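Beta sliding clamp (Pseudomonas aeruginosa, PDB 6AMS) probably confers processivity on DNA polymerases by closing around DNA as a ring-shaped head-to-tail homodimer that tethers them and other proteins to the duplex. Local coordinates at residues V248-G253 and N345-V350; F144-Q149 and V196-I201; H222-T227 and S235-G240. All coordinates share one frame; numbering follows the deposited sequence.

Overall arrangement
The three contacts follow one another along the chain without interlocking. Contacts 2 and 3 lie in the central domain, their centres about 13 Å apart, and touch directly: Pro197 CD, just before helix 198-207, rests 3.2 Å from Lys236 O at the end of strand 231-236. Contact 1 belongs to the C-terminal domain, its centre about 23 Å from that of contact 2 and about 31 Å from that of contact 3. Contacts 1 and 2 nevertheless reach the same sheet, joining central and C-terminal domains, whereas the hairpin of contact 3 sits in the sheet shared with the N-terminal domain. A phosphate ion, probably from the crystallisation liquor, binds His222 N, which opens segment 222-227.

Contact 1: residues V248-G253 and N345-V350; sequences VLPRGG and NSSALV
The pyrrolidine ring of Pro250 lies between two side chains of segment 345-350, with Ser347 OG on one side of its mean plane and Leu349 CB on the other, displaced outward past the CG corner. This is a loop laid across a strand in the C-terminal domain of a bacterial processivity ring, a protein built by repeating one alpha/beta fold three times in each chain. Ser347 OG approaches the ring carbons Pro250 CB and CG, both at 3.6 Å, and no hydrogen bond crosses between the segments. The first torsion of Ser347 (chi1 75°) lodges the hydroxyl between the backbone nitrogen and carbonyl carbon of its own residue, turning the oxygen up toward the proline. Leu349 makes the apolar half of the contact, since its CB meets Pro250 CG at 3.6 Å. Strand 348-352 runs between strands 336-341 and 358-362, and Val361 of the latter touches both Pro250 and Ser347. Each segment is also fastened to its own approach: Arg251 forms a salt bridge with Glu246, and Ser346 OG bonds to Asp343. Neighbouring Leu249 reaches Leu177 and Met179 of the central domain, so the loop also borders the junction of the two domains, the region where relatives receive the peptide motifs of their partner proteins. Beyond CB, Leu349 swings CG away from its backbone nitrogen (chi1 168°), and the methyl Leu349 CD2 comes to 4.0 Å from Pro250 O.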
ATOM      1  N   VAL A 248     -25.053 -19.720  20.626  1.00 51.71           N
ATOM      2  CA  VAL A 248     -23.609 -19.779  20.395  1.00 52.48           C
ATOM      3  C   VAL A 248     -22.746 -19.350  21.584  1.00 48.55           C
ATOM      4  O   VAL A 248     -21.685 -19.915  21.818  1.00 44.57           O
ATOM      5  CB  VAL A 248     -23.196 -18.968  19.155  1.00 58.58           C
ATOM      6  CG1 VAL A 248     -21.696 -19.070  18.936  1.00 60.36           C
ATOM      7  CG2 VAL A 248     -23.943 -19.458  17.926  1.00 58.87           C
ATOM      8  N   LEU A 249     -23.216 -18.347  22.316  1.00 46.79           N
ATOM      9  CA  LEU A 249     -22.503 -17.822  23.472  1.00 47.56           C
ATOM     10  C   LEU A 249     -22.384 -18.874  24.559  1.00 45.46           C
ATOM     11  O   LEU A 249     -23.385 -19.402  25.022  1.00 44.86           O
ATOM     12  CB  LEU A 249     -23.227 -16.597  24.020  1.00 49.93           C
ATOM     13  CG  LEU A 249     -23.536 -15.498  23.007  1.00 52.13           C
ATOM     14  CD1 LEU A 249     -24.719 -14.660  23.459  1.00 55.56           C
ATOM     15  CD2 LEU A 249     -22.320 -14.628  22.757  1.00 50.67           C
ATOM     16  N   PRO A 250     -21.151 -19.167  24.981  1.00 49.50           N
ATOM     17  CA  PRO A 250     -20.933 -20.184  26.009  1.00 47.96           C
ATOM     18  C   PRO A 250     -21.454 -19.728  27.360  1.00 47.81           C
ATOM     19  O   PRO A 250     -21.326 -18.564  27.720  1.00 46.40           O
ATOM     20  CB  PRO A 250     -19.412 -20.315  26.044  1.00 49.25           C
ATOM     21  CG  PRO A 250     -18.917 -18.978  25.632  1.00 48.38           C
ATOM     22  CD  PRO A 250     -19.909 -18.461  24.628  1.00 50.02           C
ATOM     23  N   ARG A 251     -22.046 -20.649  28.103  1.00 48.18           N
ATOM     24  CA  ARG A 251     -22.576 -20.330  29.417  1.00 49.54           C
ATOM     25  C   ARG A 251     -22.093 -21.352  30.443  1.00 48.62           C
ATOM     26  O   ARG A 251     -21.701 -22.460  30.092  1.00 50.27           O
ATOM     27  CB  ARG A 251     -24.102 -20.217  29.382  1.00 48.03           C
ATOM     28  CG  ARG A 251     -24.585 -19.073  28.504  1.00 47.86           C
ATOM     29  CD  ARG A 251     -26.092 -19.012  28.384  1.00 48.29           C
ATOM     30  NE  ARG A 251     -26.511 -18.286  27.189  1.00 46.94           N
ATOM     31  CZ  ARG A 251     -26.536 -16.964  27.090  1.00 50.06           C
ATOM     32  NH1 ARG A 251     -26.937 -16.391  25.969  1.00 49.46           N
ATOM     33  NH2 ARG A 251     -26.160 -16.216  28.113  1.00 49.20           N
ATOM     34  N   GLY A 252     -22.115 -20.970  31.710  1.00 48.47           N
ATOM     35  CA  GLY A 252     -21.661 -21.845  32.770  1.00 52.52           C
ATOM     36  C   GLY A 252     -20.203 -22.247  32.696  1.00 52.84           C
ATOM     37  O   GLY A 252     -19.849 -23.390  32.968  1.00 59.39           O
ATOM     38  N   GLY A 253     -19.355 -21.307  32.299  1.00 46.40           N
ATOM     39  CA  GLY A 253     -17.934 -21.561  32.234  1.00 44.26           C
ATOM     40  C   GLY A 253     -17.319 -21.505  33.621  1.00 41.96           C
ATOM     41  O   GLY A 253     -17.426 -20.500  34.317  1.00 38.28           O
ATOM     42  N   ASN A 345     -13.177 -28.891  24.547  1.00 33.52           N
ATOM     43  CA  ASN A 345     -14.107 -28.859  23.426  1.00 33.95           C
ATOM     44  C   ASN A 345     -15.066 -27.667  23.465  1.00 32.49           C
ATOM     45  O   ASN A 345     -15.894 -27.508  22.577  1.00 30.12           O
ATOM     46  CB  ASN A 345     -14.900 -30.159  23.349  1.00 37.50           C
ATOM     47  CG  ASN A 345     -14.010 -31.377  23.300  1.00 42.11           C
ATOM     48  OD1 ASN A 345     -13.164 -31.507  22.419  1.00 44.92           O
ATOM     49  ND2 ASN A 345     -14.196 -32.279  24.253  1.00 44.98           N
ATOM     50  N   SER A 346     -14.962 -26.831  24.486  1.00 32.40           N
ATOM     51  CA  SER A 346     -15.857 -25.685  24.566  1.00 34.61           C
ATOM     52  C   SER A 346     -15.190 -24.350  24.273  1.00 33.78           C
ATOM     53  O   SER A 346     -14.021 -24.133  24.565  1.00 31.23           O
ATOM     54  CB  SER A 346     -16.599 -25.639  25.892  1.00 34.41           C
ATOM     55  OG  SER A 346     -17.519 -26.706  25.998  1.00 38.01           O
ATOM     56  N   SER A 347     -15.984 -23.457  23.709  1.00 34.89           N
ATOM     57  CA  SER A 347     -15.551 -22.130  23.282  1.00 35.32           C
ATOM     58  C   SER A 347     -15.260 -21.116  24.387  1.00 34.09           C
ATOM     59  O   SER A 347     -15.712 -21.245  25.515  1.00 32.08           O
ATOM     60  CB  SER A 347     -16.569 -21.538  22.308  1.00 34.42           C
ATOM     61  OG  SER A 347     -17.726 -21.109  22.989  1.00 42.77           O
ATOM     62  N   ALA A 348     -14.467 -20.116  24.029  1.00 36.05           N
ATOM     63  CA  ALA A 348     -14.075 -19.046  24.932  1.00 36.43           C
ATOM     64  C   ALA A 348     -14.914 -17.783  24.754  1.00 34.70           C
ATOM     65  O   ALA A 348     -15.269 -17.404  23.646  1.00 35.58           O
ATOM     66  CB  ALA A 348     -12.606 -18.723  24.746  1.00 38.04           C
ATOM     67  N   LEU A 349     -15.250 -17.162  25.871  1.00 30.63           N
ATOM     68  CA  LEU A 349     -15.995 -15.951  25.905  1.00 30.87           C
ATOM     69  C   LEU A 349     -15.005 -14.934  26.429  1.00 27.39           C
ATOM     70  O   LEU A 349     -14.368 -15.151  27.383  1.00 23.35           O
ATOM     71  CB  LEU A 349     -17.186 -16.087  26.836  1.00 34.46           C
ATOM     72  CG  LEU A 349     -17.962 -14.857  27.244  1.00 35.85           C
ATOM     73  CD1 LEU A 349     -18.544 -14.177  26.030  1.00 37.73           C
ATOM     74  CD2 LEU A 349     -19.063 -15.337  28.129  1.00 35.13           C
ATOM     75  N   VAL A 350     -14.885 -13.827  25.748  1.00 24.66           N
ATOM     76  CA  VAL A 350     -13.924 -12.807  26.101  1.00 25.88           C
ATOM     77  C   VAL A 350     -14.671 -11.496  26.315  1.00 27.83           C
ATOM     78  O   VAL A 350     -15.591 -11.156  25.550  1.00 27.97           O
ATOM     79  CB  VAL A 350     -12.829 -12.644  25.023  1.00 25.98           C
ATOM     80  CG1 VAL A 350     -11.709 -11.729  25.515  1.00 25.65           C
ATOM     81  CG2 VAL A 350     -12.261 -14.005  24.623  1.00 24.93           C
TER

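Contact 2: residues F144-Q149 and V196-I201; sequences FAMAQQ and VPRKGI
Arg198 NH1 faces two backbone carbonyls at once, Met146 O and Ala147 O, each 3.6 Å away. Neither pair is a hydrogen bond, so the attraction is probably a diffuse electrostatic one between a cationic group and two carbonyl dipoles. On one face of the guanidinium the amide of Gln148 is stacked, its plane only 23° from that of the guanidinium; the methyl CE of Met146 lies more loosely over the opposite face. The amide oxygen Gln148 OE1 sits above the plane, offset toward the rim, at 3.1 Å from Arg198 NH2, but the angle is too poor for a hydrogen bond. Gln148 is poorly ordered, so this stack may be mobile. An extended chain from CG to NE, with CG anti to the backbone nitrogen (chi1 161°), lets Arg198 reach from the first turn of its helix to the loop. Met146 crosses it obliquely. A bend at its last torsion (chi3 -66°) folds CE back, and Met146 SD packs against Ile201 CG2 at 3.7 Å. Met158 of strand 157-163 touches both Met146 and Ile201, so this apolar side merges with the interior of the domain, while Gln148 lies at the surface. Pro197 occupies the N-cap position, and its carbonyl oxygen, Pro197 O, receives Ile201 N at 3.1 Å to close the first helical turn. The whole joins the loop after helix 132-142 to the start of helix 198-207, the two helices of the central domain; in this family such helix pairs back onto the outer sheet and line the channel that encircles DNA.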
ATOM      1  N   PHE A 144     -14.871  -7.520  12.152  1.00 25.25           N
ATOM      2  CA  PHE A 144     -13.882  -8.539  11.830  1.00 26.23           C
ATOM      3  C   PHE A 144     -14.463  -9.951  11.904  1.00 26.58           C
ATOM      4  O   PHE A 144     -13.992 -10.861  11.237  1.00 28.87           O
ATOM      5  CB  PHE A 144     -12.666  -8.421  12.764  1.00 27.16           C
ATOM      6  CG  PHE A 144     -12.972  -8.711  14.209  1.00 26.36           C
ATOM      7  CD1 PHE A 144     -13.353  -7.699  15.069  1.00 25.36           C
ATOM      8  CD2 PHE A 144     -12.906 -10.004  14.695  1.00 26.31           C
ATOM      9  CE1 PHE A 144     -13.646  -7.970  16.390  1.00 25.91           C
ATOM     10  CE2 PHE A 144     -13.201 -10.282  16.012  1.00 24.94           C
ATOM     11  CZ  PHE A 144     -13.567  -9.262  16.862  1.00 25.56           C
ATOM     12  N   ALA A 145     -15.484 -10.121  12.730  1.00 26.18           N
ATOM     13  CA  ALA A 145     -16.134 -11.403  12.929  1.00 28.64           C
ATOM     14  C   ALA A 145     -16.887 -11.909  11.707  1.00 28.38           C
ATOM     15  O   ALA A 145     -17.066 -13.107  11.538  1.00 28.96           O
ATOM     16  CB  ALA A 145     -17.019 -11.369  14.157  1.00 30.27           C
ATOM     17  N   MET A 146     -17.372 -10.982  10.886  1.00 28.64           N
ATOM     18  CA  MET A 146     -18.111 -11.316   9.674  1.00 30.52           C
ATOM     19  C   MET A 146     -17.428 -12.344   8.777  1.00 31.35           C
ATOM     20  O   MET A 146     -16.217 -12.330   8.593  1.00 28.53           O
ATOM     21  CB  MET A 146     -18.388 -10.060   8.853  1.00 30.38           C
ATOM     22  CG  MET A 146     -19.241  -9.020   9.549  1.00 31.41           C
ATOM     23  SD  MET A 146     -19.761  -7.712   8.436  1.00 29.11           S
ATOM     24  CE  MET A 146     -18.213  -6.921   8.052  1.00 28.32           C
ATOM     25  N   ALA A 147     -18.233 -13.221   8.191  1.00 37.17           N
ATOM     26  CA  ALA A 147     -17.725 -14.233   7.282  1.00 41.44           C
ATOM     27  C   ALA A 147     -17.551 -13.615   5.909  1.00 47.32           C
ATOM     28  O   ALA A 147     -18.278 -12.700   5.541  1.00 50.82           O
ATOM     29  CB  ALA A 147     -18.686 -15.402   7.205  1.00 40.56           C
ATOM     30  N   GLN A 148     -16.574 -14.093   5.154  1.00 54.53           N
ATOM     31  CA  GLN A 148     -16.375 -13.570   3.814  1.00 65.33           C
ATOM     32  C   GLN A 148     -16.587 -14.674   2.790  1.00 66.64           C
ATOM     33  O   GLN A 148     -15.965 -15.729   2.875  1.00 73.98           O
ATOM     34  CB  GLN A 148     -14.982 -12.970   3.675  1.00 69.95           C
ATOM     35  CG  GLN A 148     -14.830 -12.059   2.474  1.00 74.73           C
ATOM     36  CD  GLN A 148     -13.702 -11.069   2.649  1.00 77.75           C
ATOM     37  OE1 GLN A 148     -12.953 -11.139   3.620  1.00 79.11           O
ATOM     38  NE2 GLN A 148     -13.580 -10.138   1.713  1.00 75.89           N
ATOM     39  N   GLN A 149     -17.499 -14.427   1.852  1.00 66.48           N
ATOM     40  CA  GLN A 149     -17.842 -15.361   0.775  1.00 69.12           C
ATOM     41  C   GLN A 149     -18.269 -16.747   1.266  1.00 68.39           C
ATOM     42  O   GLN A 149     -17.955 -17.752   0.640  1.00 70.51           O
ATOM     43  CB  GLN A 149     -16.700 -15.484  -0.239  1.00 68.85           C
ATOM     44  CG  GLN A 149     -16.053 -14.166  -0.612  1.00 72.19           C
ATOM     45  CD  GLN A 149     -16.577 -13.604  -1.915  1.00 73.80           C
ATOM     46  OE1 GLN A 149     -17.780 -13.607  -2.174  1.00 69.27           O
ATOM     47  NE2 GLN A 149     -15.667 -13.117  -2.749  1.00 74.51           N
ATOM     48  N   VAL A 196     -27.146  -6.443   7.327  1.00 24.93           N
ATOM     49  CA  VAL A 196     -26.568  -5.554   6.355  1.00 27.04           C
ATOM     50  C   VAL A 196     -25.371  -6.246   5.756  1.00 28.92           C
ATOM     51  O   VAL A 196     -24.481  -6.664   6.481  1.00 28.19           O
ATOM     52  CB  VAL A 196     -26.087  -4.254   7.019  1.00 25.63           C
ATOM     53  CG1 VAL A 196     -25.509  -3.307   5.981  1.00 25.87           C
ATOM     54  CG2 VAL A 196     -27.217  -3.597   7.786  1.00 24.60           C
ATOM     55  N   PRO A 197     -25.350  -6.455   4.438  1.00 31.93           N
ATOM     56  CA  PRO A 197     -24.206  -7.090   3.794  1.00 31.56           C
ATOM     57  C   PRO A 197     -22.866  -6.456   4.126  1.00 28.98           C
ATOM     58  O   PRO A 197     -22.720  -5.245   4.242  1.00 31.86           O
ATOM     59  CB  PRO A 197     -24.518  -6.927   2.308  1.00 34.14           C
ATOM     60  CG  PRO A 197     -25.992  -6.701   2.236  1.00 35.12           C
ATOM     61  CD  PRO A 197     -26.547  -6.656   3.630  1.00 34.06           C
ATOM     62  N   ARG A 198     -21.886  -7.328   4.257  1.00 28.98           N
ATOM     63  CA  ARG A 198     -20.517  -6.983   4.589  1.00 31.11           C
ATOM     64  C   ARG A 198     -19.937  -5.714   3.955  1.00 31.60           C
ATOM     65  O   ARG A 198     -19.407  -4.865   4.659  1.00 30.16           O
ATOM     66  CB  ARG A 198     -19.627  -8.171   4.244  1.00 32.14           C
ATOM     67  CG  ARG A 198     -18.174  -7.802   4.114  1.00 32.71           C
ATOM     68  CD  ARG A 198     -17.335  -8.942   3.586  1.00 33.74           C
ATOM     69  NE  ARG A 198     -15.958  -8.693   3.965  1.00 35.01           N
ATOM     70  CZ  ARG A 198     -15.425  -9.119   5.096  1.00 33.30           C
ATOM     71  NH1 ARG A 198     -16.151  -9.845   5.933  1.00 32.76           N
ATOM     72  NH2 ARG A 198     -14.165  -8.835   5.381  1.00 32.42           N
ATOM     73  N   LYS A 199     -20.034  -5.586   2.635  1.00 34.22           N
ATOM     74  CA  LYS A 199     -19.460  -4.435   1.957  1.00 35.73           C
ATOM     75  C   LYS A 199     -20.136  -3.133   2.391  1.00 31.65           C
ATOM     76  O   LYS A 199     -19.477  -2.129   2.629  1.00 26.70           O
ATOM     77  CB  LYS A 199     -19.532  -4.613   0.442  1.00 41.63           C
ATOM     78  CG  LYS A 199     -18.564  -3.734  -0.325  1.00 49.11           C
ATOM     79  CD  LYS A 199     -18.441  -4.178  -1.770  1.00 53.46           C
ATOM     80  CE  LYS A 199     -17.531  -3.249  -2.557  1.00 57.74           C
ATOM     81  NZ  LYS A 199     -17.452  -3.638  -3.993  1.00 65.71           N
ATOM     82  N   GLY A 200     -21.457  -3.165   2.502  1.00 31.41           N
ATOM     83  CA  GLY A 200     -22.207  -1.995   2.909  1.00 29.59           C
ATOM     84  C   GLY A 200     -21.938  -1.509   4.317  1.00 28.93           C
ATOM     85  O   GLY A 200     -21.785  -0.319   4.539  1.00 30.41           O
ATOM     86  N   ILE A 201     -21.866  -2.433   5.266  1.00 26.00           N
ATOM     87  CA  ILE A 201     -21.620  -2.072   6.657  1.00 25.56           C
ATOM     88  C   ILE A 201     -20.244  -1.436   6.894  1.00 24.12           C
ATOM     89  O   ILE A 201     -20.127  -0.499   7.669  1.00 23.92           O
ATOM     90  CB  ILE A 201     -21.949  -3.227   7.647  1.00 26.10           C
ATOM     91  CG1 ILE A 201     -22.153  -2.687   9.060  1.00 27.23           C
ATOM     92  CG2 ILE A 201     -20.899  -4.328   7.633  1.00 27.26           C
ATOM     93  CD1 ILE A 201     -23.487  -2.013   9.266  1.00 28.56           C
TER

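Contact 3: residues H222-T227 and S235-G240; sequences HHIRAT and SKLVDG. With PO4 (phosphate ion), chain E.
His223 and Lys236 both carry CG anti to their carbonyl carbons (chi1 -58° and -89°); as antiparallel non-hydrogen-bonded partners they leave the same face of the hairpin, and the like torsions turn them the same way, so they lie side by side with His223 CE1 3.7 Å from Lys236 CG. The adjacent pair, Ile224 and Ser235, is the hydrogen-bonded one: Ser235 N reaches Ile224 O at 3.0 Å, while Ser235 O accepts Ile224 N in its carbonyl plane at 3.1 Å. Ser235 O also takes a weak bond from His223 ND1 at 3.5 Å, which may help to fix the turn of the imidazole. Past the regular ladder, Leu237 N bonds to His222 O at 3.3 Å from well above the carbonyl plane. On the face that carries Ile224 and Ser235, Leu237 CD2 reaches back from beyond the strand to cross Ile224 CG2 at about a right angle. His222 N forks to phosphate O1 and O2, and Gln221 N also holds the ion. Strand 231-236 lies between 223-227 and 51-58 in the sheet shared with the N-terminal domain, while Ile224 and Leu237 rest on Val196 and Val194 of strand 192-197, in the sheet shared with the C-terminal domain.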
ATOM      1  N   HIS A 222     -36.425  -4.721   3.215  1.00 49.38           N
ATOM      2  CA  HIS A 222     -35.378  -4.952   2.226  1.00 48.07           C
ATOM      3  C   HIS A 222     -34.278  -3.884   2.181  1.00 45.24           C
ATOM      4  O   HIS A 222     -33.344  -4.037   1.383  1.00 42.41           O
ATOM      5  CB  HIS A 222     -36.020  -5.166   0.845  1.00 50.53           C
ATOM      6  CG  HIS A 222     -36.960  -6.334   0.799  1.00 53.82           C
ATOM      7  ND1 HIS A 222     -36.545  -7.622   0.537  1.00 57.57           N
ATOM      8  CD2 HIS A 222     -38.291  -6.407   1.025  1.00 55.93           C
ATOM      9  CE1 HIS A 222     -37.583  -8.436   0.593  1.00 58.11           C
ATOM     10  NE2 HIS A 222     -38.654  -7.724   0.884  1.00 57.41           N
ATOM     11  N   HIS A 223     -34.343  -2.824   2.982  1.00 41.60           N
ATOM     12  CA  HIS A 223     -33.262  -1.828   2.970  1.00 39.76           C
ATOM     13  C   HIS A 223     -33.030  -1.168   4.331  1.00 33.74           C
ATOM     14  O   HIS A 223     -33.914  -1.117   5.174  1.00 31.75           O
ATOM     15  CB  HIS A 223     -33.526  -0.626   2.005  1.00 44.69           C
ATOM     16  CG  HIS A 223     -33.747  -0.976   0.564  1.00 54.14           C
ATOM     17  ND1 HIS A 223     -32.714  -1.237  -0.307  1.00 57.33           N
ATOM     18  CD2 HIS A 223     -34.888  -1.170  -0.136  1.00 57.82           C
ATOM     19  CE1 HIS A 223     -33.209  -1.549  -1.490  1.00 57.65           C
ATOM     20  NE2 HIS A 223     -34.526  -1.515  -1.412  1.00 63.91           N
ATOM     21  N   ILE A 224     -31.808  -0.699   4.530  1.00 29.80           N
ATOM     22  CA  ILE A 224     -31.457   0.183   5.618  1.00 27.77           C
ATOM     23  C   ILE A 224     -31.055   1.510   4.987  1.00 27.14           C
ATOM     24  O   ILE A 224     -30.367   1.534   3.966  1.00 27.43           O
ATOM     25  CB  ILE A 224     -30.346  -0.391   6.520  1.00 26.54           C
ATOM     26  CG1 ILE A 224     -29.982   0.596   7.612  1.00 26.87           C
ATOM     27  CG2 ILE A 224     -29.088  -0.742   5.750  1.00 28.09           C
ATOM     28  CD1 ILE A 224     -29.214  -0.036   8.748  1.00 28.12           C
ATOM     29  N   ARG A 225     -31.387   2.599   5.645  1.00 27.76           N
ATOM     30  CA  ARG A 225     -30.991   3.899   5.221  1.00 27.79           C
ATOM     31  C   ARG A 225     -30.320   4.673   6.309  1.00 26.46           C
ATOM     32  O   ARG A 225     -30.773   4.699   7.402  1.00 29.22           O
ATOM     33  CB  ARG A 225     -32.166   4.680   4.711  1.00 31.42           C
ATOM     34  CG  ARG A 225     -31.781   5.659   3.638  1.00 33.65           C
ATOM     35  CD  ARG A 225     -32.684   6.839   3.574  1.00 38.32           C
ATOM     36  NE  ARG A 225     -34.040   6.405   3.394  1.00 48.74           N
ATOM     37  CZ  ARG A 225     -35.110   7.119   3.690  1.00 54.24           C
ATOM     38  NH1 ARG A 225     -34.986   8.349   4.161  1.00 56.53           N
ATOM     39  NH2 ARG A 225     -36.301   6.603   3.487  1.00 57.21           N
ATOM     40  N   ALA A 226     -29.197   5.276   6.004  1.00 24.26           N
ATOM     41  CA  ALA A 226     -28.486   6.106   6.937  1.00 25.97           C
ATOM     42  C   ALA A 226     -28.479   7.496   6.348  1.00 29.80           C
ATOM     43  O   ALA A 226     -28.091   7.688   5.215  1.00 27.29           O
ATOM     44  CB  ALA A 226     -27.081   5.622   7.139  1.00 24.04           C
ATOM     45  N   THR A 227     -28.978   8.473   7.089  1.00 30.84           N
ATOM     46  CA  THR A 227     -29.007   9.834   6.593  1.00 33.30           C
ATOM     47  C   THR A 227     -28.379  10.878   7.497  1.00 32.01           C
ATOM     48  O   THR A 227     -28.616  10.950   8.667  1.00 27.24           O
ATOM     49  CB  THR A 227     -30.400  10.283   6.129  1.00 35.50           C
ATOM     50  OG1 THR A 227     -31.304  10.191   7.203  1.00 43.03           O
ATOM     51  CG2 THR A 227     -30.942   9.420   5.065  1.00 33.90           C
ATOM     52  N   SER A 235     -28.637   0.647   1.626  1.00 27.84           N
ATOM     53  CA  SER A 235     -28.083  -0.677   1.364  1.00 27.63           C
ATOM     54  C   SER A 235     -29.229  -1.639   1.274  1.00 27.77           C
ATOM     55  O   SER A 235     -30.162  -1.542   2.043  1.00 30.20           O
ATOM     56  CB  SER A 235     -27.116  -1.092   2.481  1.00 25.76           C
ATOM     57  OG  SER A 235     -26.643  -2.389   2.240  1.00 24.48           O
ATOM     58  N   LYS A 236     -29.084  -2.635   0.430  1.00 29.76           N
ATOM     59  CA  LYS A 236     -29.974  -3.778   0.400  1.00 31.56           C
ATOM     60  C   LYS A 236     -29.562  -4.663   1.589  1.00 31.00           C
ATOM     61  O   LYS A 236     -28.460  -4.644   2.042  1.00 28.01           O
ATOM     62  CB  LYS A 236     -29.807  -4.604  -0.866  1.00 34.16           C
ATOM     63  CG  LYS A 236     -30.655  -4.185  -2.031  1.00 38.94           C
ATOM     64  CD  LYS A 236     -30.352  -5.064  -3.212  1.00 43.59           C
ATOM     65  CE  LYS A 236     -31.514  -5.129  -4.188  1.00 48.43           C
ATOM     66  NZ  LYS A 236     -31.561  -6.388  -4.985  1.00 50.50           N
ATOM     67  N   LEU A 237     -30.481  -5.453   2.073  1.00 31.08           N
ATOM     68  CA  LEU A 237     -30.286  -6.339   3.197  1.00 31.50           C
ATOM     69  C   LEU A 237     -30.188  -7.758   2.700  1.00 33.40           C
ATOM     70  O   LEU A 237     -30.628  -8.072   1.587  1.00 34.95           O
ATOM     71  CB  LEU A 237     -31.474  -6.252   4.145  1.00 28.07           C
ATOM     72  CG  LEU A 237     -31.796  -4.890   4.724  1.00 25.96           C
ATOM     73  CD1 LEU A 237     -33.005  -5.022   5.605  1.00 26.38           C
ATOM     74  CD2 LEU A 237     -30.634  -4.350   5.505  1.00 26.53           C
ATOM     75  N   VAL A 238     -29.622  -8.591   3.561  1.00 35.22           N
ATOM     76  CA  VAL A 238     -29.461 -10.001   3.308  1.00 36.64           C
ATOM     77  C   VAL A 238     -30.783 -10.656   3.655  1.00 38.17           C
ATOM     78  O   VAL A 238     -31.311 -10.507   4.753  1.00 31.50           O
ATOM     79  CB  VAL A 238     -28.330 -10.606   4.156  1.00 39.01           C
ATOM     80  CG1 VAL A 238     -28.173 -12.088   3.858  1.00 38.03           C
ATOM     81  CG2 VAL A 238     -27.029  -9.865   3.901  1.00 38.46           C
ATOM     82  N   ASP A 239     -31.314 -11.359   2.672  1.00 43.66           N
ATOM     83  CA  ASP A 239     -32.559 -12.055   2.752  1.00 45.58           C
ATOM     84  C   ASP A 239     -32.237 -13.351   3.391  1.00 45.60           C
ATOM     85  O   ASP A 239     -31.398 -14.057   2.938  1.00 51.20           O
ATOM     86  CB  ASP A 239     -33.017 -12.321   1.350  1.00 47.96           C
ATOM     87  CG  ASP A 239     -34.442 -12.031   1.145  1.00 50.36           C
ATOM     88  OD1 ASP A 239     -35.182 -11.916   2.111  1.00 53.00           O
ATOM     89  OD2 ASP A 239     -34.830 -11.947  -0.015  1.00 56.37           O
ATOM     90  N   GLY A 240     -32.950 -13.690   4.421  1.00 47.88           N
ATOM     91  CA  GLY A 240     -32.664 -14.881   5.146  1.00 48.54           C
ATOM     92  C   GLY A 240     -32.712 -14.583   6.617  1.00 55.53           C
ATOM     93  O   GLY A 240     -32.812 -13.453   7.032  1.00 60.82           O
TER
HETATM   94  P   PO4 E 401     -38.639  -1.784   2.235  1.00 73.98           P
HETATM   95  O1  PO4 E 401     -39.161  -2.915   3.074  1.00 73.78           O
HETATM   96  O2  PO4 E 401     -37.148  -1.697   2.381  1.00 72.32           O
HETATM   97  O3  PO4 E 401     -39.267  -0.505   2.714  1.00 70.78           O
HETATM   98  O4  PO4 E 401     -38.991  -2.017   0.792  1.00 77.03           O